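Local coordinates for uncharacterized protein (Legionella longbeachae NSW150, PDB 4JZA) that is a phosphoinositide phosphatase that probably removes the 3-phosphate from phosphatidylinositol 3-phosphate, perhaps altering host lipid metabolism during infection, at residues A[201-214]-A[296-308]. Numbering follows the deposited sequence.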
ATOM      1  N   HIS A 201       5.069   8.460 -25.250  1.00 59.03           N
ATOM      2  CA  HIS A 201       4.075   7.640 -24.537  1.00 54.46           C
ATOM      3  C   HIS A 201       2.670   8.026 -24.987  1.00 52.92           C
ATOM      4  O   HIS A 201       1.829   7.134 -25.212  1.00 51.66           O
ATOM      5  CB  HIS A 201       4.192   7.821 -23.011  1.00 54.83           C
ATOM      6  CG  HIS A 201       3.682   6.659 -22.198  1.00 54.19           C
ATOM      7  ND1 HIS A 201       4.368   5.469 -22.081  1.00 55.32           N
ATOM      8  CD2 HIS A 201       2.578   6.520 -21.432  1.00 52.10           C
ATOM      9  CE1 HIS A 201       3.714   4.649 -21.275  1.00 51.32           C
ATOM     10  NE2 HIS A 201       2.615   5.259 -20.882  1.00 50.77           N
ATOM     11  N   ALA A 202       2.405   9.323 -25.137  1.00 47.45           N
ATOM     12  CA  ALA A 202       1.099   9.713 -25.599  1.00 52.59           C
ATOM     13  C   ALA A 202       0.854   9.217 -27.035  1.00 58.48           C
ATOM     14  O   ALA A 202      -0.282   8.786 -27.373  1.00 57.93           O
ATOM     15  CB  ALA A 202       0.911  11.208 -25.524  1.00 55.76           C
ATOM     16  N   TYR A 203       1.898   9.270 -27.874  1.00 58.38           N
ATOM     17  CA  TYR A 203       1.761   8.860 -29.280  1.00 56.27           C
ATOM     18  C   TYR A 203       1.231   7.435 -29.360  1.00 53.39           C
ATOM     19  O   TYR A 203       0.177   7.203 -29.906  1.00 53.89           O
ATOM     20  CB  TYR A 203       3.084   8.989 -30.056  1.00 55.60           C
ATOM     21  CG  TYR A 203       2.962   8.685 -31.538  1.00 54.93           C
ATOM     22  CD1 TYR A 203       2.478   9.640 -32.402  1.00 58.90           C
ATOM     23  CD2 TYR A 203       3.324   7.487 -32.064  1.00 55.05           C
ATOM     24  CE1 TYR A 203       2.350   9.418 -33.749  1.00 62.29           C
ATOM     25  CE2 TYR A 203       3.184   7.238 -33.422  1.00 61.40           C
ATOM     26  CZ  TYR A 203       2.704   8.218 -34.267  1.00 64.27           C
ATOM     27  OH  TYR A 203       2.525   8.035 -35.633  1.00 64.36           O
ATOM     28  N   PHE A 204       1.939   6.497 -28.766  1.00 52.52           N
ATOM     29  CA  PHE A 204       1.588   5.094 -28.910  1.00 52.39           C
ATOM     30  C   PHE A 204       0.332   4.736 -28.134  1.00 53.83           C
ATOM     31  O   PHE A 204      -0.455   3.908 -28.572  1.00 58.14           O
ATOM     32  CB  PHE A 204       2.754   4.195 -28.461  1.00 52.76           C
ATOM     33  CG  PHE A 204       3.932   4.197 -29.398  1.00 52.62           C
ATOM     34  CD1 PHE A 204       3.871   3.541 -30.618  1.00 56.34           C
ATOM     35  CD2 PHE A 204       5.115   4.840 -29.060  1.00 52.79           C
ATOM     36  CE1 PHE A 204       4.965   3.548 -31.483  1.00 55.98           C
ATOM     37  CE2 PHE A 204       6.214   4.838 -29.910  1.00 51.79           C
ATOM     38  CZ  PHE A 204       6.139   4.198 -31.121  1.00 54.02           C
ATOM     39  N   CYS A 205       0.125   5.338 -26.974  1.00 58.86           N
ATOM     40  CA  CYS A 205      -1.054   4.962 -26.162  1.00 60.12           C
ATOM     41  C   CYS A 205      -2.342   5.522 -26.741  1.00 59.80           C
ATOM     42  O   CYS A 205      -3.402   5.021 -26.437  1.00 62.81           O
ATOM     43  CB  CYS A 205      -0.903   5.351 -24.669  1.00 54.73           C
ATOM     44  SG  CYS A 205       0.381   4.392 -23.816  0.88 51.42           S
ATOM     45  N   ASN A 206      -2.256   6.535 -27.597  1.00 62.32           N
ATOM     46  CA  ASN A 206      -3.467   7.089 -28.231  1.00 61.30           C
ATOM     47  C   ASN A 206      -3.627   6.754 -29.698  1.00 58.71           C
ATOM     48  O   ASN A 206      -4.611   7.149 -30.323  1.00 57.46           O
ATOM     49  CB  ASN A 206      -3.502   8.583 -28.034  1.00 61.01           C
ATOM     50  CG  ASN A 206      -3.671   8.939 -26.579  1.00 63.74           C
ATOM     51  OD1 ASN A 206      -4.757   8.818 -26.047  1.00 59.94           O
ATOM     52  ND2 ASN A 206      -2.587   9.323 -25.922  1.00 63.33           N
ATOM     53  N   LEU A 207      -2.687   5.979 -30.225  1.00 57.69           N
ATOM     54  CA  LEU A 207      -2.671   5.636 -31.635  1.00 59.50           C
ATOM     55  C   LEU A 207      -4.020   5.103 -32.075  1.00 61.61           C
ATOM     56  O   LEU A 207      -4.538   4.132 -31.509  1.00 55.00           O
ATOM     57  CB  LEU A 207      -1.613   4.562 -31.898  1.00 62.74           C
ATOM     58  CG  LEU A 207      -1.208   4.313 -33.345  1.00 61.45           C
ATOM     59  CD1 LEU A 207      -0.437   5.513 -33.883  1.00 62.91           C
ATOM     60  CD2 LEU A 207      -0.393   3.031 -33.424  1.00 60.18           C
ATOM     61  N   ASP A 208      -4.568   5.753 -33.094  1.00 67.64           N
ATOM     62  CA  ASP A 208      -5.786   5.341 -33.776  1.00 71.61           C
ATOM     63  C   ASP A 208      -5.735   3.908 -34.367  1.00 74.36           C
ATOM     64  O   ASP A 208      -4.722   3.502 -34.913  1.00 71.54           O
ATOM     65  CB  ASP A 208      -6.048   6.337 -34.891  1.00 72.53           C
ATOM     66  CG  ASP A 208      -7.307   6.055 -35.618  1.00 77.72           C
ATOM     67  OD1 ASP A 208      -8.219   5.426 -35.068  1.00 89.59           O
ATOM     68  OD2 ASP A 208      -7.409   6.447 -36.766  1.00 81.50           O
ATOM     69  N   GLN A 209      -6.832   3.151 -34.237  1.00 82.33           N
ATOM     70  CA  GLN A 209      -6.889   1.744 -34.681  1.00 81.89           C
ATOM     71  C   GLN A 209      -6.946   1.624 -36.222  1.00 76.97           C
ATOM     72  O   GLN A 209      -6.922   0.510 -36.774  1.00 73.50           O
ATOM     73  CB  GLN A 209      -8.046   0.969 -33.984  1.00 87.69           C
ATOM     74  CG  GLN A 209      -7.612  -0.131 -32.988  1.00 92.60           C
ATOM     75  CD  GLN A 209      -7.730   0.245 -31.498  1.00 94.89           C
ATOM     76  OE1 GLN A 209      -8.351  -0.487 -30.710  1.00 93.89           O
ATOM     77  NE2 GLN A 209      -7.117   1.363 -31.105  1.00 87.89           N
ATOM     78  N   GLY A 210      -7.007   2.758 -36.917  1.00 68.36           N
ATOM     79  CA  GLY A 210      -6.763   2.751 -38.365  1.00 69.32           C
ATOM     80  C   GLY A 210      -5.308   2.488 -38.762  1.00 65.75           C
ATOM     81  O   GLY A 210      -5.025   2.137 -39.909  1.00 66.85           O
ATOM     82  N   VAL A 211      -4.383   2.671 -37.815  1.00 64.43           N
ATOM     83  CA  VAL A 211      -2.946   2.454 -38.034  1.00 61.52           C
ATOM     84  C   VAL A 211      -2.574   1.053 -37.578  1.00 61.87           C
ATOM     85  O   VAL A 211      -2.438   0.839 -36.401  1.00 65.04           O
ATOM     86  CB  VAL A 211      -2.124   3.487 -37.257  1.00 59.25           C
ATOM     87  CG1 VAL A 211      -0.646   3.256 -37.444  1.00 60.88           C
ATOM     88  CG2 VAL A 211      -2.462   4.902 -37.696  1.00 58.43           C
ATOM     89  N   THR A 212      -2.422   0.112 -38.513  1.00 62.58           N
ATOM     90  CA  THR A 212      -2.433  -1.336 -38.215  1.00 59.64           C
ATOM     91  C   THR A 212      -1.070  -2.011 -38.385  1.00 55.73           C
ATOM     92  O   THR A 212      -0.964  -3.254 -38.338  1.00 52.42           O
ATOM     93  CB  THR A 212      -3.396  -2.104 -39.175  1.00 66.07           C
ATOM     94  OG1 THR A 212      -2.793  -2.218 -40.469  1.00 63.27           O
ATOM     95  CG2 THR A 212      -4.770  -1.413 -39.335  1.00 68.27           C
ATOM     96  N   SER A 213      -0.015  -1.233 -38.609  1.00 50.81           N
ATOM     97  CA  SER A 213       1.302  -1.850 -38.747  1.00 47.16           C
ATOM     98  C   SER A 213       2.397  -0.857 -38.476  1.00 48.51           C
ATOM     99  O   SER A 213       2.157   0.352 -38.483  1.00 48.57           O
ATOM    100  CB  SER A 213       1.490  -2.429 -40.150  1.00 45.97           C
ATOM    101  OG  SER A 213       1.808  -1.381 -41.053  1.00 45.36           O
ATOM    102  N   TYR A 214       3.612  -1.374 -38.269  1.00 50.51           N
ATOM    103  CA  TYR A 214       4.735  -0.524 -37.924  1.00 50.82           C
ATOM    104  C   TYR A 214       5.085   0.356 -39.163  1.00 52.70           C
ATOM    105  O   TYR A 214       5.300   1.564 -39.058  1.00 52.29           O
ATOM    106  CB  TYR A 214       5.912  -1.347 -37.380  1.00 50.21           C
ATOM    107  CG  TYR A 214       6.877  -0.447 -36.650  1.00 53.38           C
ATOM    108  CD1 TYR A 214       6.530   0.150 -35.445  1.00 54.12           C
ATOM    109  CD2 TYR A 214       8.105  -0.106 -37.206  1.00 53.71           C
ATOM    110  CE1 TYR A 214       7.389   1.028 -34.805  1.00 51.17           C
ATOM    111  CE2 TYR A 214       8.965   0.773 -36.562  1.00 51.79           C
ATOM    112  CZ  TYR A 214       8.598   1.325 -35.370  1.00 49.64           C
ATOM    113  OH  TYR A 214       9.435   2.197 -34.767  1.00 49.05           O
ATOM    114  N   ILE A 296       9.946  -3.470 -31.345  1.00 66.61           N
ATOM    115  CA  ILE A 296       8.576  -3.016 -31.267  1.00 59.55           C
ATOM    116  C   ILE A 296       7.681  -3.199 -32.460  1.00 61.75           C
ATOM    117  O   ILE A 296       6.509  -2.884 -32.378  1.00 63.46           O
ATOM    118  CB  ILE A 296       8.509  -1.555 -30.836  1.00 59.54           C
ATOM    119  CG1 ILE A 296       8.898  -0.558 -31.922  1.00 57.19           C
ATOM    120  CG2 ILE A 296       9.427  -1.380 -29.665  1.00 66.57           C
ATOM    121  CD1 ILE A 296       8.589   0.872 -31.504  1.00 53.55           C
ATOM    122  N   TRP A 297       8.191  -3.700 -33.570  1.00 62.45           N
ATOM    123  CA  TRP A 297       7.384  -3.690 -34.803  1.00 61.29           C
ATOM    124  C   TRP A 297       6.134  -4.579 -34.740  1.00 62.29           C
ATOM    125  O   TRP A 297       5.205  -4.376 -35.505  1.00 55.18           O
ATOM    126  CB  TRP A 297       8.223  -4.146 -35.993  1.00 55.18           C
ATOM    127  CG  TRP A 297       8.582  -5.533 -35.912  1.00 50.95           C
ATOM    128  CD1 TRP A 297       9.726  -6.038 -35.407  1.00 52.20           C
ATOM    129  CD2 TRP A 297       7.807  -6.636 -36.340  1.00 51.48           C
ATOM    130  NE1 TRP A 297       9.749  -7.396 -35.532  1.00 50.30           N
ATOM    131  CE2 TRP A 297       8.564  -7.797 -36.078  1.00 52.11           C
ATOM    132  CE3 TRP A 297       6.565  -6.764 -36.952  1.00 53.29           C
ATOM    133  CZ2 TRP A 297       8.118  -9.065 -36.396  1.00 54.05           C
ATOM    134  CZ3 TRP A 297       6.111  -8.032 -37.269  1.00 53.33           C
ATOM    135  CH2 TRP A 297       6.886  -9.168 -36.989  1.00 56.36           C
ATOM    136  N   ASP A 298       6.153  -5.614 -33.900  1.00 66.56           N
ATOM    137  CA  ASP A 298       4.996  -6.479 -33.799  1.00 69.18           C
ATOM    138  C   ASP A 298       4.079  -6.085 -32.657  1.00 67.94           C
ATOM    139  O   ASP A 298       3.051  -6.688 -32.483  1.00 62.85           O
ATOM    140  CB  ASP A 298       5.371  -7.948 -33.647  1.00 76.72           C
ATOM    141  CG  ASP A 298       4.315  -8.913 -34.302  1.00 84.52           C
ATOM    142  OD1 ASP A 298       3.216  -8.472 -34.696  1.00 83.76           O
ATOM    143  OD2 ASP A 298       4.585 -10.129 -34.458  1.00 91.76           O
ATOM    144  N   THR A 299       4.443  -5.089 -31.870  1.00 65.59           N
ATOM    145  CA  THR A 299       3.667  -4.819 -30.679  1.00 63.06           C
ATOM    146  C   THR A 299       3.231  -3.365 -30.575  1.00 58.38           C
ATOM    147  O   THR A 299       2.283  -3.068 -29.888  1.00 57.01           O
ATOM    148  CB  THR A 299       4.414  -5.318 -29.407  1.00 67.49           C
ATOM    149  OG1 THR A 299       5.374  -4.360 -28.952  1.00 70.24           O
ATOM    150  CG2 THR A 299       5.149  -6.636 -29.700  1.00 69.98           C
ATOM    151  N   ALA A 300       3.868  -2.462 -31.296  1.00 52.66           N
ATOM    152  CA  ALA A 300       3.600  -1.072 -31.096  1.00 52.41           C
ATOM    153  C   ALA A 300       2.156  -0.695 -31.358  1.00 52.81           C
ATOM    154  O   ALA A 300       1.659   0.233 -30.759  1.00 58.09           O
ATOM    155  CB  ALA A 300       4.521  -0.245 -31.975  1.00 56.97           C
ATOM    156  N   THR A 301       1.481  -1.358 -32.281  1.00 53.09           N
ATOM    157  CA  THR A 301       0.138  -0.931 -32.638  1.00 54.82           C
ATOM    158  C   THR A 301      -0.910  -1.587 -31.767  1.00 54.80           C
ATOM    159  O   THR A 301      -2.095  -1.328 -31.923  1.00 53.79           O
ATOM    160  CB  THR A 301      -0.215  -1.208 -34.119  1.00 55.62           C
ATOM    161  OG1 THR A 301      -0.021  -2.581 -34.401  1.00 54.33           O
ATOM    162  CG2 THR A 301       0.619  -0.358 -35.023  1.00 55.09           C
ATOM    163  N   GLN A 302      -0.476  -2.402 -30.823  1.00 55.92           N
ATOM    164  CA  GLN A 302      -1.407  -3.053 -29.929  1.00 55.95           C
ATOM    165  C   GLN A 302      -1.638  -2.305 -28.649  1.00 55.51           C
ATOM    166  O   GLN A 302      -2.587  -2.612 -27.903  1.00 57.28           O
ATOM    167  CB  GLN A 302      -0.885  -4.429 -29.639  1.00 58.10           C
ATOM    168  CG  GLN A 302      -0.908  -5.267 -30.896  1.00 62.43           C
ATOM    169  CD  GLN A 302      -0.314  -6.605 -30.672  1.00 64.11           C
ATOM    170  OE1 GLN A 302      -0.098  -7.014 -29.541  1.00 72.48           O
ATOM    171  NE2 GLN A 302       0.010  -7.278 -31.739  1.00 68.30           N
ATOM    172  N   ILE A 303      -0.781  -1.317 -28.396  1.00 54.57           N
ATOM    173  CA  ILE A 303      -0.821  -0.595 -27.136  1.00 56.16           C
ATOM    174  C   ILE A 303      -2.169   0.104 -26.930  1.00 57.46           C
ATOM    175  O   ILE A 303      -2.807  -0.070 -25.889  1.00 56.88           O
ATOM    176  CB  ILE A 303       0.343   0.412 -27.007  1.00 56.78           C
ATOM    177  CG1 ILE A 303       1.716  -0.281 -27.085  1.00 56.90           C
ATOM    178  CG2 ILE A 303       0.275   1.134 -25.673  1.00 59.34           C
ATOM    179  CD1 ILE A 303       1.945  -1.433 -26.116  1.00 56.00           C
ATOM    180  N   SER A 304      -2.613   0.859 -27.930  1.00 56.49           N
ATOM    181  CA  SER A 304      -3.756   1.751 -27.755  1.00 54.05           C
ATOM    182  C   SER A 304      -5.059   1.031 -27.532  1.00 54.69           C
ATOM    183  O   SER A 304      -6.072   1.657 -27.266  1.00 50.51           O
ATOM    184  CB  SER A 304      -3.900   2.689 -28.952  1.00 51.30           C
ATOM    185  OG  SER A 304      -4.188   1.943 -30.098  1.00 47.54           O
ATOM    186  N   SER A 305      -5.049  -0.286 -27.644  1.00 60.45           N
ATOM    187  CA  SER A 305      -6.247  -1.082 -27.302  1.00 62.82           C
ATOM    188  C   SER A 305      -6.636  -1.088 -25.816  1.00 56.01           C
ATOM    189  O   SER A 305      -7.778  -1.353 -25.486  1.00 54.43           O
ATOM    190  CB  SER A 305      -6.024  -2.528 -27.718  1.00 65.68           C
ATOM    191  OG  SER A 305      -6.033  -2.609 -29.111  1.00 73.68           O
ATOM    192  N   LEU A 306      -5.657  -0.880 -24.942  1.00 50.69           N
ATOM    193  CA  LEU A 306      -5.874  -0.807 -23.525  1.00 46.31           C
ATOM    194  C   LEU A 306      -5.541   0.593 -23.039  1.00 47.16           C
ATOM    195  O   LEU A 306      -4.800   1.314 -23.637  1.00 47.75           O
ATOM    196  CB  LEU A 306      -5.012  -1.825 -22.824  1.00 44.18           C
ATOM    197  CG  LEU A 306      -5.485  -3.229 -23.118  1.00 44.32           C
ATOM    198  CD1 LEU A 306      -4.485  -4.259 -22.573  1.00 43.60           C
ATOM    199  CD2 LEU A 306      -6.878  -3.429 -22.546  1.00 45.79           C
ATOM    200  N   PRO A 307      -6.117   0.982 -21.932  1.00 50.96           N
ATOM    201  CA  PRO A 307      -5.940   2.336 -21.433  1.00 49.40           C
ATOM    202  C   PRO A 307      -4.580   2.632 -20.831  1.00 47.90           C
ATOM    203  O   PRO A 307      -3.940   1.761 -20.256  1.00 45.35           O
ATOM    204  CB  PRO A 307      -6.994   2.427 -20.362  1.00 50.62           C
ATOM    205  CG  PRO A 307      -7.139   1.015 -19.884  1.00 51.30           C
ATOM    206  CD  PRO A 307      -6.985   0.155 -21.072  1.00 49.36           C
ATOM    207  N   GLN A 308      -4.164   3.887 -20.975  1.00 46.73           N
ATOM    208  CA  GLN A 308      -2.847   4.348 -20.545  1.00 44.36           C
ATOM    209  C   GLN A 308      -2.616   4.162 -19.038  1.00 43.85           C
ATOM    210  O   GLN A 308      -1.516   3.849 -18.622  1.00 47.17           O
ATOM    211  CB  GLN A 308      -2.683   5.796 -20.976  1.00 44.36           C
ATOM    212  CG  GLN A 308      -1.303   6.384 -20.836  1.00 47.14           C
ATOM    213  CD  GLN A 308      -1.285   7.863 -21.226  1.00 53.45           C
ATOM    214  OE1 GLN A 308      -2.325   8.535 -21.236  1.00 53.77           O
ATOM    215  NE2 GLN A 308      -0.102   8.384 -21.532  1.00 55.21           N
TER
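Ser304 OG donates a hydrogen bond to Leu207 O across 2.6 Å, the hydroxyl oxygen lying in the plane of the Leu207 carbonyl group at a C=O...donor angle of 148°. Because OG lies between the backbone N and the carbonyl carbon of Ser304 (chi1 64°), it faces Leu207, which follows helix 198-206, while CB of the same serine rests against Cys205 O. Tying a turn to a loop distant in sequence illustrates how a single hydroxyl can join two lengths of backbone, with side chains packing around it.

On one side, Cys205 SG packs on Ile303 CG2 at 3.8 Å and also lies over the His201 ring, offset toward its rim. Gln308 reaches past the cysteine with an extended chain, its CG beside SG and its amide NE2 at the edge of the imidazole, 3.3 Å from His201 CD2; the two planes differ by just 24°. On the other side, the Ala300 methyl is shared by two aromatic rings, 3.9 Å from Phe204 CE1 and at the edge of the tyrosine ring, 4.0 Å from Tyr214 CD1. Tyr214 CE1 meets Ile296 CD1 at 3.5 Å, and its CB lies against Trp297. Nearby, Leu207 CD2 touches Thr301 CG2, which also packs against Val211 O at the close of the type I turn that starts at Asp208.

The contact joins helix 198-206 and the start of helix 214-234, N-capped by Ser213, whose OG is hydrogen-bonded to Glu216 N, to the loop linking helices 293-296 and 308-311. Tyr214 OH bonds to Leu288 O, Trp192 of helix 191-194 packs against Phe204 edge-to-face and against Ile296, and helix 261-270 touches Ala202 and Leu207, placing the contact in a helical part of the chain, about 31 Å from its centre, with 201-214 inside the phosphoinositide phosphatase insertion domain.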